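Local coordinates for Slr0280 protein (Synechocystis sp., PDB 5H3K) that is of unknown function but carries a domain of the phosphodiester glycosidase (NAGPA) family, so it may act on phosphate-linked sugars, at residues G81-L89 with A585-R593; T276-R284 with T296-I307. All coordinates share one frame; numbering follows the deposited sequence.

How the interactions relate
Interaction 1 sets the short helix 82-89, near the amino-terminal end of the modelled chain, against a loop and short strands of the phosphodiester glycosidase family region, whereas interaction 2 joins neighbouring strands of one antiparallel sheet. The helix contact is small and relies on side chains gripping backbone carbonyls, with waters in between; the strand contact is about twice as large and rests on regular backbone bonds, with one largely apolar face and one polar, water-bound face. Both are partly buried. They meet at Trp281, against which Met86, Leu586 and Leu591 of interaction 1 pack, and both strands of interaction 2 fall, in sequence, between the two segments of interaction 1.

Interaction 1: G81-L89 with A585-R593; sequences GDTGAMQFL and ALGGQLLDR
Thr83 stands over the turn 586-589 with its hydroxyl aimed at a backbone carbonyl: OG1 donates to Leu586 O at 2.7 Å. A chi1 of 52° places OG1 between the backbone N and carbonyl carbon of Thr83, while CG2 turns to the methyls of Leu586 and Leu591, 3.9 Å from Leu591 CD2. Leu586 O is gripped twice, by Thr83 OG1 and Gln589 N, which come from opposite faces of its plane. Water 1 bridges Thr83 OG1 and Gly587 O. With an alanine here, Leu586 O would probably keep just Gln589 N of these two donors, water 1 would lose an acceptor, and the Leu586 and Leu591 methyls a packing partner. The turn, with positive phi at Gly587 and Gly588, closes a small hairpin between strand 584-586 and the weakly bonded 589-590, and the first turns of helix 82-89 rest on it. The Gln589 side chain slides past that of Thr83 in the opposite direction, its CG 3.3 Å from Thr83 OG1, then bends at chi2 (-68°) to bring its amide beside Gly84. Gln589 OE1 meets the edge of the Phe88 ring in plane, 3.5 Å from CE2, with amide and ring 63° apart; Arg330 also binds this oxygen, and NE2 donates to Pro64 O. One helical turn beyond Thr83, extended Gln87 sends NE2 to Leu590 O at 2.7 Å, tilted from the carbonyl plane. Water 2 joins Gln589 OE1 to Leu590 N.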
# COMPACT_ATOMS: atom_id res chain seq x y z
N GLY A 81 4.87 -8.68 15.63
CA GLY A 81 4.92 -7.48 14.81
C GLY A 81 4.08 -6.37 15.43
O GLY A 81 2.92 -6.60 15.79
N ASP A 82 4.67 -5.18 15.59
CA ASP A 82 4.02 -4.13 16.37
C ASP A 82 2.65 -3.73 15.84
O ASP A 82 1.67 -3.64 16.61
CB ASP A 82 4.96 -2.92 16.59
CG ASP A 82 5.29 -2.13 15.32
OD1 ASP A 82 5.18 -2.63 14.17
OD2 ASP A 82 5.69 -0.96 15.49
N THR A 83 2.55 -3.51 14.53
CA THR A 83 1.29 -3.09 13.95
C THR A 83 0.28 -4.23 14.03
O THR A 83 -0.93 -3.99 14.08
CB THR A 83 1.48 -2.59 12.50
OG1 THR A 83 2.19 -3.57 11.74
CG2 THR A 83 2.28 -1.30 12.49
N GLY A 84 0.79 -5.45 14.07
CA GLY A 84 -0.07 -6.62 14.22
C GLY A 84 -0.58 -6.76 15.64
O GLY A 84 -1.77 -7.05 15.86
N ALA A 85 0.29 -6.54 16.62
CA ALA A 85 -0.13 -6.60 18.02
C ALA A 85 -1.16 -5.51 18.30
O ALA A 85 -2.13 -5.73 19.03
CB ALA A 85 1.07 -6.45 18.95
N MET A 86 -0.94 -4.34 17.70
CA MET A 86 -1.84 -3.22 17.86
C MET A 86 -3.23 -3.57 17.35
O MET A 86 -4.24 -3.32 18.02
CB MET A 86 -1.30 -2.00 17.12
CG MET A 86 -2.13 -0.74 17.31
SD MET A 86 -1.48 0.68 16.41
CE MET A 86 -1.74 0.15 14.71
N GLN A 87 -3.29 -4.18 16.17
CA GLN A 87 -4.57 -4.38 15.50
C GLN A 87 -5.32 -5.63 15.91
O GLN A 87 -6.54 -5.66 15.81
CB GLN A 87 -4.38 -4.34 13.99
CG GLN A 87 -4.18 -2.93 13.51
CD GLN A 87 -4.02 -2.84 12.03
OE1 GLN A 87 -4.69 -3.53 11.26
NE2 GLN A 87 -3.11 -1.98 11.60
N PHE A 88 -4.60 -6.64 16.37
CA PHE A 88 -5.25 -7.91 16.68
C PHE A 88 -5.27 -8.27 18.16
O PHE A 88 -6.04 -9.13 18.57
CB PHE A 88 -4.63 -9.02 15.83
CG PHE A 88 -4.95 -8.89 14.35
CD1 PHE A 88 -6.11 -9.44 13.83
CD2 PHE A 88 -4.09 -8.21 13.50
CE1 PHE A 88 -6.40 -9.33 12.47
CE2 PHE A 88 -4.37 -8.09 12.15
CZ PHE A 88 -5.54 -8.65 11.63
N LEU A 89 -4.45 -7.59 18.96
CA LEU A 89 -4.51 -7.76 20.41
C LEU A 89 -5.15 -6.55 21.09
O LEU A 89 -5.73 -6.68 22.17
CB LEU A 89 -3.14 -8.01 21.02
CG LEU A 89 -2.29 -9.16 20.49
CD1 LEU A 89 -1.15 -9.43 21.44
CD2 LEU A 89 -3.14 -10.41 20.27
N ALA A 585 0.63 0.16 4.09
CA ALA A 585 0.92 -0.97 4.99
C ALA A 585 2.28 -0.79 5.66
O ALA A 585 3.24 -0.37 5.02
CB ALA A 585 0.88 -2.32 4.23
N LEU A 586 2.35 -1.13 6.94
CA LEU A 586 3.60 -1.06 7.68
C LEU A 586 3.73 -2.35 8.48
O LEU A 586 2.82 -2.71 9.24
CB LEU A 586 3.61 0.16 8.62
CG LEU A 586 4.87 0.32 9.49
CD1 LEU A 586 6.09 0.64 8.63
CD2 LEU A 586 4.67 1.38 10.59
N GLY A 587 4.85 -3.04 8.31
CA GLY A 587 5.02 -4.36 8.92
C GLY A 587 3.91 -5.31 8.51
O GLY A 587 3.46 -6.14 9.31
N GLY A 588 3.44 -5.19 7.27
CA GLY A 588 2.41 -6.08 6.76
C GLY A 588 1.00 -5.89 7.32
O GLY A 588 0.20 -6.83 7.31
N GLN A 589 0.70 -4.69 7.82
CA GLN A 589 -0.64 -4.35 8.29
C GLN A 589 -1.04 -3.00 7.73
O GLN A 589 -0.21 -2.11 7.63
CB GLN A 589 -0.72 -4.28 9.82
CG GLN A 589 -0.20 -5.53 10.54
CD GLN A 589 -1.08 -6.75 10.32
OE1 GLN A 589 -2.21 -6.66 9.84
NE2 GLN A 589 -0.55 -7.92 10.70
N LEU A 590 -2.31 -2.83 7.38
CA LEU A 590 -2.79 -1.52 6.93
C LEU A 590 -2.88 -0.53 8.08
O LEU A 590 -3.40 -0.86 9.15
CB LEU A 590 -4.17 -1.62 6.28
CG LEU A 590 -4.32 -2.31 4.92
CD1 LEU A 590 -5.75 -2.07 4.37
CD2 LEU A 590 -3.25 -1.82 3.95
N LEU A 591 -2.39 0.68 7.85
CA LEU A 591 -2.39 1.72 8.88
C LEU A 591 -3.59 2.64 8.79
O LEU A 591 -4.04 3.18 9.79
CB LEU A 591 -1.13 2.59 8.75
CG LEU A 591 0.24 1.96 9.00
CD1 LEU A 591 1.31 3.04 8.97
CD2 LEU A 591 0.23 1.24 10.34
N ASP A 592 -4.10 2.81 7.57
CA ASP A 592 -4.97 3.94 7.25
C ASP A 592 -6.45 3.62 7.13
O ASP A 592 -7.29 4.53 7.16
CB ASP A 592 -4.52 4.55 5.92
CG ASP A 592 -4.66 3.56 4.76
OD1 ASP A 592 -4.05 2.47 4.83
OD2 ASP A 592 -5.38 3.88 3.79
N ARG A 593 -6.79 2.34 6.95
CA ARG A 593 -8.19 1.93 6.79
C ARG A 593 -8.31 0.47 7.13
O ARG A 593 -7.31 -0.25 7.21
CB ARG A 593 -8.66 2.17 5.34
CG ARG A 593 -8.08 1.18 4.31
CD ARG A 593 -8.21 1.69 2.88
NE ARG A 593 -9.59 2.05 2.55
CZ ARG A 593 -9.98 2.77 1.51
NH1 ARG A 593 -9.10 3.22 0.63
NH2 ARG A 593 -11.27 3.05 1.34
O HOH W 1 3.57 -6.02 12.09
O HOH W 2 -3.96 -5.14 8.38
O HOH W 3 -6.59 -1.49 9.82

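Interaction 2: T276-R284 with T296-I307; sequences TEGITWQQR and TTVTINPRSPGI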
# COMPACT_ATOMS: atom_id res chain seq x y z
N THR A 276 11.91 2.26 12.81
CA THR A 276 13.27 1.74 12.78
C THR A 276 14.16 2.90 12.37
O THR A 276 13.66 4.00 12.12
CB THR A 276 13.40 0.53 11.83
OG1 THR A 276 14.56 -0.24 12.19
CG2 THR A 276 13.51 0.99 10.37
N GLU A 277 15.47 2.68 12.35
CA GLU A 277 16.35 3.74 11.88
C GLU A 277 15.94 4.12 10.46
O GLU A 277 15.86 3.25 9.57
CB GLU A 277 17.81 3.31 11.91
CG GLU A 277 18.70 4.27 11.12
CD GLU A 277 20.16 4.22 11.53
OE1 GLU A 277 20.49 3.51 12.51
OE2 GLU A 277 20.99 4.88 10.87
N GLY A 278 15.63 5.39 10.26
CA GLY A 278 15.29 5.89 8.95
C GLY A 278 13.82 5.79 8.58
O GLY A 278 13.44 6.19 7.48
N ILE A 279 12.99 5.27 9.49
CA ILE A 279 11.55 5.17 9.21
C ILE A 279 10.68 5.65 10.37
O ILE A 279 10.78 5.12 11.49
CB ILE A 279 11.12 3.74 8.84
CG1 ILE A 279 11.85 3.24 7.59
CG2 ILE A 279 9.60 3.69 8.62
CD1 ILE A 279 11.48 1.84 7.17
N THR A 280 9.82 6.63 10.11
CA THR A 280 8.91 7.18 11.12
C THR A 280 7.46 7.17 10.65
O THR A 280 7.14 7.62 9.55
CB THR A 280 9.32 8.60 11.47
OG1 THR A 280 10.68 8.59 11.92
CG2 THR A 280 8.43 9.17 12.57
N TRP A 281 6.58 6.64 11.51
CA TRP A 281 5.14 6.53 11.22
C TRP A 281 4.39 7.61 12.01
O TRP A 281 4.61 7.76 13.21
CB TRP A 281 4.68 5.10 11.57
CG TRP A 281 3.23 4.87 11.94
CD1 TRP A 281 2.14 5.54 11.48
CD2 TRP A 281 2.75 3.88 12.85
NE1 TRP A 281 0.99 5.01 12.05
CE2 TRP A 281 1.35 4.00 12.90
CE3 TRP A 281 3.37 2.90 13.62
CZ2 TRP A 281 0.55 3.17 13.70
CZ3 TRP A 281 2.58 2.08 14.42
CH2 TRP A 281 1.19 2.22 14.45
N GLN A 282 3.53 8.39 11.34
CA GLN A 282 2.76 9.40 12.04
C GLN A 282 1.30 9.36 11.66
O GLN A 282 0.96 9.07 10.51
CB GLN A 282 3.31 10.82 11.78
CG GLN A 282 4.72 11.02 12.28
CD GLN A 282 5.37 12.26 11.72
OE1 GLN A 282 6.20 12.19 10.80
NE2 GLN A 282 5.02 13.41 12.27
N GLN A 283 0.45 9.63 12.65
CA GLN A 283 -0.97 9.88 12.41
C GLN A 283 -1.22 11.31 12.87
O GLN A 283 -0.87 11.67 14.00
CB GLN A 283 -1.84 8.88 13.16
CG GLN A 283 -3.33 9.05 12.93
CD GLN A 283 -3.73 8.81 11.48
OE1 GLN A 283 -3.20 7.89 10.83
NE2 GLN A 283 -4.65 9.63 10.96
N ARG A 284 -1.80 12.14 12.00
CA ARG A 284 -1.93 13.58 12.25
C ARG A 284 -3.26 14.09 11.73
O ARG A 284 -3.89 13.45 10.88
CB ARG A 284 -0.83 14.34 11.49
CG ARG A 284 0.51 14.40 12.18
CD ARG A 284 1.53 15.11 11.30
NE ARG A 284 2.05 14.24 10.24
CZ ARG A 284 3.08 14.55 9.47
NH1 ARG A 284 3.49 13.70 8.53
NH2 ARG A 284 3.70 15.70 9.65
N THR A 296 -2.42 9.72 7.42
CA THR A 296 -1.41 8.76 7.82
C THR A 296 -0.19 8.89 6.93
O THR A 296 -0.29 8.93 5.69
CB THR A 296 -1.92 7.32 7.69
OG1 THR A 296 -3.24 7.21 8.23
CG2 THR A 296 -0.99 6.37 8.42
N THR A 297 0.99 8.98 7.55
CA THR A 297 2.22 9.07 6.78
C THR A 297 3.27 8.09 7.28
O THR A 297 3.30 7.73 8.47
CB THR A 297 2.84 10.48 6.82
OG1 THR A 297 3.14 10.84 8.17
CG2 THR A 297 1.90 11.51 6.21
N VAL A 298 4.14 7.68 6.38
CA VAL A 298 5.36 7.01 6.77
C VAL A 298 6.47 7.75 6.07
O VAL A 298 6.43 7.95 4.85
CB VAL A 298 5.39 5.54 6.40
CG1 VAL A 298 6.72 4.94 6.78
CG2 VAL A 298 4.24 4.80 7.10
N THR A 299 7.45 8.19 6.85
CA THR A 299 8.54 9.00 6.31
C THR A 299 9.81 8.16 6.34
O THR A 299 10.15 7.55 7.36
CB THR A 299 8.72 10.31 7.10
OG1 THR A 299 7.54 11.11 6.98
CG2 THR A 299 9.91 11.10 6.54
N ILE A 300 10.51 8.13 5.22
CA ILE A 300 11.64 7.23 5.05
C ILE A 300 12.84 8.03 4.59
O ILE A 300 12.75 8.79 3.63
CB ILE A 300 11.34 6.16 3.96
CG1 ILE A 300 10.14 5.28 4.35
CG2 ILE A 300 12.56 5.30 3.70
CD1 ILE A 300 8.88 5.57 3.52
N ASN A 301 13.97 7.87 5.29
CA ASN A 301 15.23 8.44 4.84
C ASN A 301 15.90 7.46 3.89
O ASN A 301 16.46 6.46 4.33
CB ASN A 301 16.14 8.73 6.04
CG ASN A 301 17.48 9.34 5.62
OD1 ASN A 301 17.81 9.40 4.43
ND2 ASN A 301 18.26 9.77 6.60
N PRO A 302 15.87 7.75 2.58
CA PRO A 302 16.34 6.80 1.56
C PRO A 302 17.87 6.71 1.55
O PRO A 302 18.44 5.94 0.78
CB PRO A 302 15.81 7.41 0.26
CG PRO A 302 15.86 8.88 0.51
CD PRO A 302 15.54 9.07 1.98
N ARG A 303 18.50 7.51 2.40
CA ARG A 303 19.96 7.48 2.55
C ARG A 303 20.40 6.64 3.75
O ARG A 303 21.60 6.40 3.93
CB ARG A 303 20.50 8.91 2.68
CG ARG A 303 20.39 9.73 1.40
CD ARG A 303 20.29 11.21 1.69
NE ARG A 303 18.94 11.61 2.11
CZ ARG A 303 18.66 12.22 3.26
NH1 ARG A 303 19.64 12.52 4.11
NH2 ARG A 303 17.41 12.55 3.55
N SER A 304 19.44 6.21 4.57
CA SER A 304 19.75 5.31 5.68
C SER A 304 20.29 4.00 5.14
O SER A 304 19.82 3.50 4.11
CB SER A 304 18.53 5.04 6.57
OG SER A 304 18.16 6.20 7.28
N PRO A 305 21.30 3.44 5.82
CA PRO A 305 21.97 2.24 5.29
C PRO A 305 21.00 1.07 5.16
O PRO A 305 20.23 0.78 6.08
CB PRO A 305 23.04 1.93 6.35
CG PRO A 305 23.25 3.23 7.08
CD PRO A 305 21.90 3.90 7.08
N GLY A 306 21.01 0.42 4.00
CA GLY A 306 20.20 -0.76 3.81
C GLY A 306 18.75 -0.51 3.39
O GLY A 306 18.00 -1.47 3.20
N ILE A 307 18.36 0.76 3.26
CA ILE A 307 17.00 1.08 2.81
C ILE A 307 16.95 1.19 1.30
O ILE A 307 17.77 1.89 0.69
CB ILE A 307 16.46 2.37 3.43
CG1 ILE A 307 16.20 2.15 4.93
CG2 ILE A 307 15.18 2.83 2.72
CD1 ILE A 307 15.36 3.24 5.57
O HOH W 4 20.14 6.67 9.39
O HOH W 5 5.69 10.21 8.91
O HOH W 6 -6.00 8.69 8.39
O HOH W 7 0.66 11.96 9.38
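Ile279 packs its CG2 methyl against Val298 CG1 at 3.6 Å, crossing it obliquely, while its CG1 lies alongside that of Ile300 and meets Ile307 CD1. These residues line the largely apolar face of a beta hairpin, strands 279-288 and 291-300, in an eight-stranded antiparallel sheet; strand 600-609 covers this end of that face through Val607 and Val609. Thr280 with Thr299 and Gln282 with Thr297 are hydrogen-bonded pairs, the bond from Thr297 N to Gln282 O nearly straight at 176°. Farther along the apolar side, Trp281 turns its indole toward Leu591 and the neighbouring strand 271-276. At the far end of the paired residues, on this same face, Gln283 bends at chi2 (64°), which brings OE1 to the Thr296 hydroxyl; the proton arrives on a lone pair, OG1 to OE1 2.7 Å. The other face is polar: water 5 is held by Thr280 O, Gln282 OE1, Thr297 OG1 and Thr299 OG1. Arg284 crosses Thr297 at about a right angle, NH1 donating to Thr297 OG1 at 2.9 Å, and the Gln282 amide nitrogen sits over one guanidinium face. Past the strand end, Gly278 O accepts from Asn301 N at 2.8 Å. Gly278 CA lies against Ser304 OG, 3.3 Å away, and that hydroxyl shares water 4 with Glu277 OE2.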